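Local structure of coelenterazine-binding protein with bound coelenterazine (2HPS) at residues V119-K125 against A140-F144; V162-F167 against L176-Y181. The protein binds the luciferin coelenterazine and makes it available for reaction with luciferase and oxygen only when calcium is bound. All coordinates share one frame; numbering follows the deposited sequence. Where two conformers were deposited one is given.

Interaction 1 of 2, residues V119-K125 against A140-F144; sequences VSLPEFK and AITCF. With CTZ (c2-hydroxy-coelenterazine), chain B.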
# COMPACT_ATOMS: atom_id res chain seq x y z
N VAL A 119 13.42 -9.22 4.25
CA VAL A 119 13.52 -7.92 4.93
C VAL A 119 13.46 -8.11 6.45
O VAL A 119 12.61 -8.84 6.95
CB VAL A 119 12.45 -6.88 4.43
CG1 VAL A 119 12.58 -6.63 2.92
CG2 VAL A 119 11.02 -7.31 4.75
N SER A 120 14.36 -7.45 7.17
CA SER A 120 14.39 -7.52 8.62
C SER A 120 13.54 -6.41 9.22
O SER A 120 13.10 -5.49 8.52
CB SER A 120 15.83 -7.31 9.11
OG SER A 120 16.23 -5.97 8.80
N LEU A 121 13.36 -6.47 10.55
CA LEU A 121 12.65 -5.40 11.24
C LEU A 121 13.29 -4.02 11.02
O LEU A 121 12.58 -3.08 10.66
CB LEU A 121 12.44 -5.72 12.73
CG LEU A 121 11.84 -4.60 13.58
CD1 LEU A 121 10.44 -4.20 13.13
CD2 LEU A 121 11.83 -5.07 15.05
N PRO A 122 14.62 -3.87 11.28
CA PRO A 122 15.21 -2.55 11.03
C PRO A 122 14.93 -2.01 9.62
O PRO A 122 14.59 -0.83 9.47
CB PRO A 122 16.71 -2.81 11.22
CG PRO A 122 16.74 -3.88 12.26
CD PRO A 122 15.60 -4.80 11.88
N GLU A 123 15.04 -2.86 8.61
CA GLU A 123 14.78 -2.44 7.23
C GLU A 123 13.34 -1.96 7.02
O GLU A 123 13.08 -0.89 6.45
CB GLU A 123 15.05 -3.60 6.27
CG GLU A 123 16.53 -3.83 6.03
CD GLU A 123 16.78 -5.05 5.18
OE1 GLU A 123 16.23 -6.14 5.48
OE2 GLU A 123 17.54 -4.92 4.20
N PHE A 124 12.42 -2.80 7.48
CA PHE A 124 10.98 -2.61 7.35
C PHE A 124 10.55 -1.35 8.11
O PHE A 124 9.84 -0.51 7.56
CB PHE A 124 10.33 -3.85 7.93
CG PHE A 124 8.84 -3.88 7.87
CD1 PHE A 124 8.18 -4.66 6.91
CD2 PHE A 124 8.07 -3.20 8.83
CE1 PHE A 124 6.78 -4.73 6.88
CE2 PHE A 124 6.68 -3.27 8.80
CZ PHE A 124 6.03 -4.03 7.84
N LYS A 125 11.00 -1.21 9.35
CA LYS A 125 10.67 -0.03 10.16
C LYS A 125 11.18 1.28 9.54
O LYS A 125 10.44 2.28 9.51
CB LYS A 125 11.20 -0.21 11.59
CG LYS A 125 10.88 0.91 12.58
CD LYS A 125 11.50 0.60 13.96
CE LYS A 125 11.34 1.75 14.96
NZ LYS A 125 12.20 2.94 14.60
N ALA A 140 4.82 0.64 13.79
CA ALA A 140 5.64 0.05 12.74
C ALA A 140 6.04 -1.38 13.10
O ALA A 140 6.03 -2.27 12.27
CB ALA A 140 6.87 0.90 12.49
N ILE A 141 6.36 -1.59 14.38
CA ILE A 141 6.86 -2.88 14.84
C ILE A 141 5.71 -3.88 14.95
O ILE A 141 5.87 -5.06 14.62
CB ILE A 141 7.61 -2.71 16.18
CG1 ILE A 141 8.89 -1.90 15.93
CG2 ILE A 141 7.94 -4.10 16.79
CD1 ILE A 141 9.59 -1.37 17.17
N THR A 142 4.55 -3.41 15.40
CA THR A 142 3.34 -4.23 15.39
C THR A 142 3.05 -4.75 13.98
O THR A 142 2.73 -5.93 13.80
CB THR A 142 2.12 -3.47 15.94
OG1 THR A 142 2.30 -3.24 17.35
CG2 THR A 142 0.84 -4.24 15.69
N CYS A 143 3.16 -3.86 13.00
CA CYS A 143 2.90 -4.20 11.61
C CYS A 143 3.87 -5.31 11.12
O CYS A 143 3.43 -6.34 10.55
CB CYS A 143 3.00 -2.93 10.74
SG CYS A 143 2.55 -3.18 8.99
N PHE A 144 5.16 -5.10 11.36
CA PHE A 144 6.19 -6.09 11.02
C PHE A 144 5.85 -7.44 11.66
O PHE A 144 5.88 -8.48 10.99
CB PHE A 144 7.57 -5.67 11.52
CG PHE A 144 8.64 -6.71 11.28
CD1 PHE A 144 9.30 -6.78 10.05
CD2 PHE A 144 8.94 -7.67 12.26
CE1 PHE A 144 10.27 -7.77 9.81
CE2 PHE A 144 9.91 -8.66 12.03
CZ PHE A 144 10.58 -8.71 10.80
N1 CTZ B . 1.90 2.21 2.63
C2 CTZ B . 1.92 3.56 2.55
C3 CTZ B . 1.57 3.97 3.92
N4 CTZ B . 1.38 2.91 4.70
C5 CTZ B . 1.05 2.81 6.00
C6 CTZ B . 0.89 1.54 6.56
N7 CTZ B . 1.08 0.43 5.82
C8 CTZ B . 1.43 0.49 4.52
C9 CTZ B . 1.58 1.84 3.91
C10 CTZ B . 2.22 4.40 1.33
C11 CTZ B . 1.14 4.09 0.32
C12 CTZ B . 1.47 3.41 -0.85
C13 CTZ B . 0.50 3.09 -1.79
C14 CTZ B . -0.82 3.48 -1.54
C15 CTZ B . -1.17 4.16 -0.36
C16 CTZ B . -0.18 4.46 0.58
O17 CTZ B . -1.78 3.17 -2.46
O18 CTZ B . 1.44 5.19 4.34
C19 CTZ B . 0.55 1.42 7.99
C20 CTZ B . -0.29 2.33 8.63
C21 CTZ B . -0.58 2.19 9.99
C22 CTZ B . -0.01 1.14 10.72
C23 CTZ B . 0.85 0.24 10.11
C24 CTZ B . 1.13 0.38 8.74
O25 CTZ B . -0.30 1.04 12.05
C26 CTZ B . 1.63 -0.73 3.64
C27 CTZ B . 3.05 -1.22 3.81
C28 CTZ B . 3.96 -1.18 2.76
C29 CTZ B . 5.26 -1.65 2.96
C30 CTZ B . 5.63 -2.15 4.22
C31 CTZ B . 4.71 -2.21 5.27
C32 CTZ B . 3.41 -1.75 5.06

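Interaction 2 of 2, residues V162-F167 against L176-Y181; sequences VTVNDF and LANAFY. With CTZ (c2-hydroxy-coelenterazine), chain B.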
# COMPACT_ATOMS: atom_id res chain seq x y z
N VAL A 162 1.76 -12.52 -0.14
CA VAL A 162 0.54 -13.10 0.42
C VAL A 162 -0.33 -12.00 1.06
O VAL A 162 -1.55 -11.90 0.79
CB VAL A 162 0.88 -14.22 1.43
CG1 VAL A 162 -0.36 -14.58 2.30
CG2 VAL A 162 1.45 -15.45 0.66
N THR A 163 0.32 -11.16 1.86
CA THR A 163 -0.36 -10.05 2.54
C THR A 163 -0.92 -9.04 1.52
O THR A 163 -2.08 -8.63 1.62
CB THR A 163 0.58 -9.36 3.55
OG1 THR A 163 0.81 -10.27 4.63
CG2 THR A 163 -0.07 -8.08 4.12
N VAL A 164 -0.09 -8.68 0.54
CA VAL A 164 -0.54 -7.73 -0.49
C VAL A 164 -1.78 -8.25 -1.22
O VAL A 164 -2.77 -7.54 -1.37
CB VAL A 164 0.59 -7.45 -1.51
CG1 VAL A 164 0.07 -6.66 -2.68
CG2 VAL A 164 1.74 -6.71 -0.82
N ASN A 165 -1.73 -9.49 -1.68
CA ASN A 165 -2.90 -10.06 -2.35
C ASN A 165 -4.14 -10.11 -1.46
O ASN A 165 -5.25 -9.82 -1.91
CB ASN A 165 -2.56 -11.44 -2.91
CG ASN A 165 -1.89 -11.35 -4.25
OD1 ASN A 165 -2.54 -11.03 -5.24
ND2 ASN A 165 -0.58 -11.60 -4.30
N ASP A 166 -3.95 -10.48 -0.20
CA ASP A 166 -5.09 -10.57 0.69
C ASP A 166 -5.70 -9.18 0.94
O ASP A 166 -6.93 -9.02 0.90
CB ASP A 166 -4.50 -11.14 1.99
CG ASP A 166 -5.52 -11.36 3.06
OD1 ASP A 166 -6.73 -11.12 2.84
OD2 ASP A 166 -5.07 -11.80 4.15
N PHE A 167 -4.85 -8.19 1.14
CA PHE A 167 -5.34 -6.83 1.33
C PHE A 167 -6.06 -6.31 0.07
O PHE A 167 -7.16 -5.79 0.16
CB PHE A 167 -4.22 -5.89 1.71
CG PHE A 167 -4.70 -4.50 2.05
CD1 PHE A 167 -5.21 -4.23 3.32
CD2 PHE A 167 -4.67 -3.48 1.10
CE1 PHE A 167 -5.68 -2.95 3.65
CE2 PHE A 167 -5.14 -2.19 1.42
CZ PHE A 167 -5.64 -1.92 2.70
N LEU A 176 -3.95 -10.49 8.43
CA LEU A 176 -2.95 -9.81 7.60
C LEU A 176 -3.55 -8.56 6.97
O LEU A 176 -2.96 -7.47 7.01
CB LEU A 176 -2.39 -10.74 6.52
CG LEU A 176 -1.53 -11.91 7.03
CD1 LEU A 176 -1.14 -12.83 5.88
CD2 LEU A 176 -0.29 -11.38 7.76
N ALA A 177 -4.76 -8.71 6.42
CA ALA A 177 -5.40 -7.55 5.78
C ALA A 177 -5.77 -6.49 6.81
O ALA A 177 -5.72 -5.29 6.54
CB ALA A 177 -6.60 -7.98 4.98
N ASN A 178 -6.14 -6.93 8.01
CA ASN A 178 -6.44 -6.01 9.10
C ASN A 178 -5.22 -5.25 9.65
O ASN A 178 -5.38 -4.29 10.40
CB ASN A 178 -7.12 -6.75 10.26
CG ASN A 178 -8.61 -7.05 10.00
OD1 ASN A 178 -9.22 -6.59 9.01
ND2 ASN A 178 -9.21 -7.84 10.92
N ALA A 179 -4.01 -5.69 9.27
CA ALA A 179 -2.78 -5.12 9.84
C ALA A 179 -1.93 -4.33 8.84
O ALA A 179 -1.19 -3.43 9.24
CB ALA A 179 -1.94 -6.21 10.46
N PHE A 180 -2.04 -4.68 7.55
CA PHE A 180 -1.13 -4.17 6.50
C PHE A 180 -1.05 -2.64 6.47
O PHE A 180 0.06 -2.08 6.33
CB PHE A 180 -1.56 -4.72 5.14
CG PHE A 180 -0.56 -4.48 4.00
CD1 PHE A 180 0.82 -4.52 4.23
CD2 PHE A 180 -1.01 -4.30 2.69
CE1 PHE A 180 1.71 -4.31 3.17
CE2 PHE A 180 -0.12 -4.11 1.63
CZ PHE A 180 1.24 -4.11 1.87
N TYR A 181 -2.22 -1.99 6.55
CA TYR A 181 -2.33 -0.54 6.60
C TYR A 181 -2.78 -0.04 7.97
O TYR A 181 -3.40 1.05 8.10
CB TYR A 181 -3.28 -0.07 5.49
CG TYR A 181 -2.58 0.10 4.16
CD1 TYR A 181 -2.05 1.34 3.79
CD2 TYR A 181 -2.42 -0.98 3.29
CE1 TYR A 181 -1.40 1.50 2.58
CE2 TYR A 181 -1.77 -0.83 2.06
CZ TYR A 181 -1.26 0.42 1.72
OH TYR A 181 -0.61 0.59 0.52
N1 CTZ B . 1.90 2.21 2.63
C2 CTZ B . 1.92 3.56 2.55
C3 CTZ B . 1.57 3.97 3.92
N4 CTZ B . 1.38 2.91 4.70
C5 CTZ B . 1.05 2.81 6.00
C6 CTZ B . 0.89 1.54 6.56
N7 CTZ B . 1.08 0.43 5.82
C8 CTZ B . 1.43 0.49 4.52
C9 CTZ B . 1.58 1.84 3.91
C10 CTZ B . 2.22 4.40 1.33
C11 CTZ B . 1.14 4.09 0.32
C12 CTZ B . 1.47 3.41 -0.85
C13 CTZ B . 0.50 3.09 -1.79
C14 CTZ B . -0.82 3.48 -1.54
C15 CTZ B . -1.17 4.16 -0.36
C16 CTZ B . -0.18 4.46 0.58
O17 CTZ B . -1.78 3.17 -2.46
O18 CTZ B . 1.44 5.19 4.34
C19 CTZ B . 0.55 1.42 7.99
C20 CTZ B . -0.29 2.33 8.63
C21 CTZ B . -0.58 2.19 9.99
C22 CTZ B . -0.01 1.14 10.72
C23 CTZ B . 0.85 0.24 10.11
C24 CTZ B . 1.13 0.38 8.74
O25 CTZ B . -0.30 1.04 12.05
C26 CTZ B . 1.63 -0.73 3.64
C27 CTZ B . 3.05 -1.22 3.81
C28 CTZ B . 3.96 -1.18 2.76
C29 CTZ B . 5.26 -1.65 2.96
C30 CTZ B . 5.63 -2.15 4.22
C31 CTZ B . 4.71 -2.21 5.27
C32 CTZ B . 3.41 -1.75 5.06

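Interaction 1 of 2, residues V119-K125 against A140-F144
The phenyl ring of F144 is wedged between L121 and F124, and its course from backbone to rim describes most of the contact. F144 CB lies over the F124 ring, 4.0 Å from its centroid, and also meets L121 CD1. With CG anti to the backbone N (chi1 176°), the ring swings toward the start of helix 121-131. F144 CG is met by L121 CD1 at 3.6 Å. F144 CD1 presents the ring edge to the face of F124 in an edge-to-face pair, 3.7 Å from F124 CG and with the planes at 76°. F144 CD2 lies near L121 CD1 and CB, and F144 CE2 near L121 CB. F144 CE1 comes to 3.4 Å from L121 N. V119 O lies at this edge, near the ring plane. One face is filled by L121, whose CB stands 3.9 Å from the F144 ring centroid, almost on its normal. The tip, CZ, lies beside L121 N and CA.

F124 passes the contact on to the ligand: C143 SG lies in its ring plane at the edge, 3.8 Å from F124 CZ, which approaches coelenterazine C31 to 3.4 Å. S120 and E123 form a capping box at the helix start, with E123 probably also a calcium ligand once the ion binds. I155 touches both phenylalanines. The arrangement is that of an EF-hand pair: the exiting helix of one hand packs on the entering helix of the next, beside their paired loops.

Interaction 2 of 2, residues V162-F167 against L176-Y181
F167, F180 and Y181 form an aromatic cluster in which each ring is turned differently. F180 directs its edge at the face of F167 in an offset edge-to-face pair, centroids 5.7 Å apart and planes at 73°. Y181 instead makes an offset stack with F167, inclined by 30°, and Y181 CD2 comes to 3.4 Å from F167 CZ over the F167 face. A177 O adds a contact at the F167 edge, near its plane.

Aliphatic groups pack on F180. T163 CG2 makes a CH-pi contact with its face, 4.0 Å from the F180 centroid, while V164 CG2 reaches F180 CZ. One rotation (chi1 -69°) puts T163 CG2 anti to the backbone N, over F180, and turns OG1 toward L176. There the hydroxyl meets leucine methyls, L176 CD1 and CD2 both 3.5 Å from T163 OG1.

Ligand contacts occupy other surfaces of the two C-terminal rings. Coelenterazine C26 lies over the F180 face opposite T163, and C8 over a face of Y181, which sits between F167 and the ligand core, Y181 CE1 3.3 Å from C9. F180 O is 2.8 Å from ligand N7, and R19 and R22 border Y181. Were Y181 replaced by an alanine, the luciferin core and the F167 face would probably lose the ring that separates them, opening a gap in the pocket wall. Across the segments the contact is one of dispersion and ring packing, so close fit probably holds this wall; T174, bonded to D166 OD2 and A177 N, adds a polar tie.

From the N terminus, the chain first passes helix 6-21, which later packs against interaction 2, and, after the remaining helices of the N-terminal EF-hand regions, reaches the third EF-hand. Interaction 1 joins helix 121-131 to helix 137-147, closing a loop of 14 residues. Helix 157-169 of the fourth hand follows, and interaction 2 folds the C-terminal helix 175-180 back on it across 8 residues. The two contacts are in series, neither enclosing the other, with centres 15 Å apart. They meet where C143 SG packs against A179 O and F180 O, and L147 in helix 137-147 also touches F180. Together they bring the C-terminal EF-hand pair and the chain end against one coelenterazine.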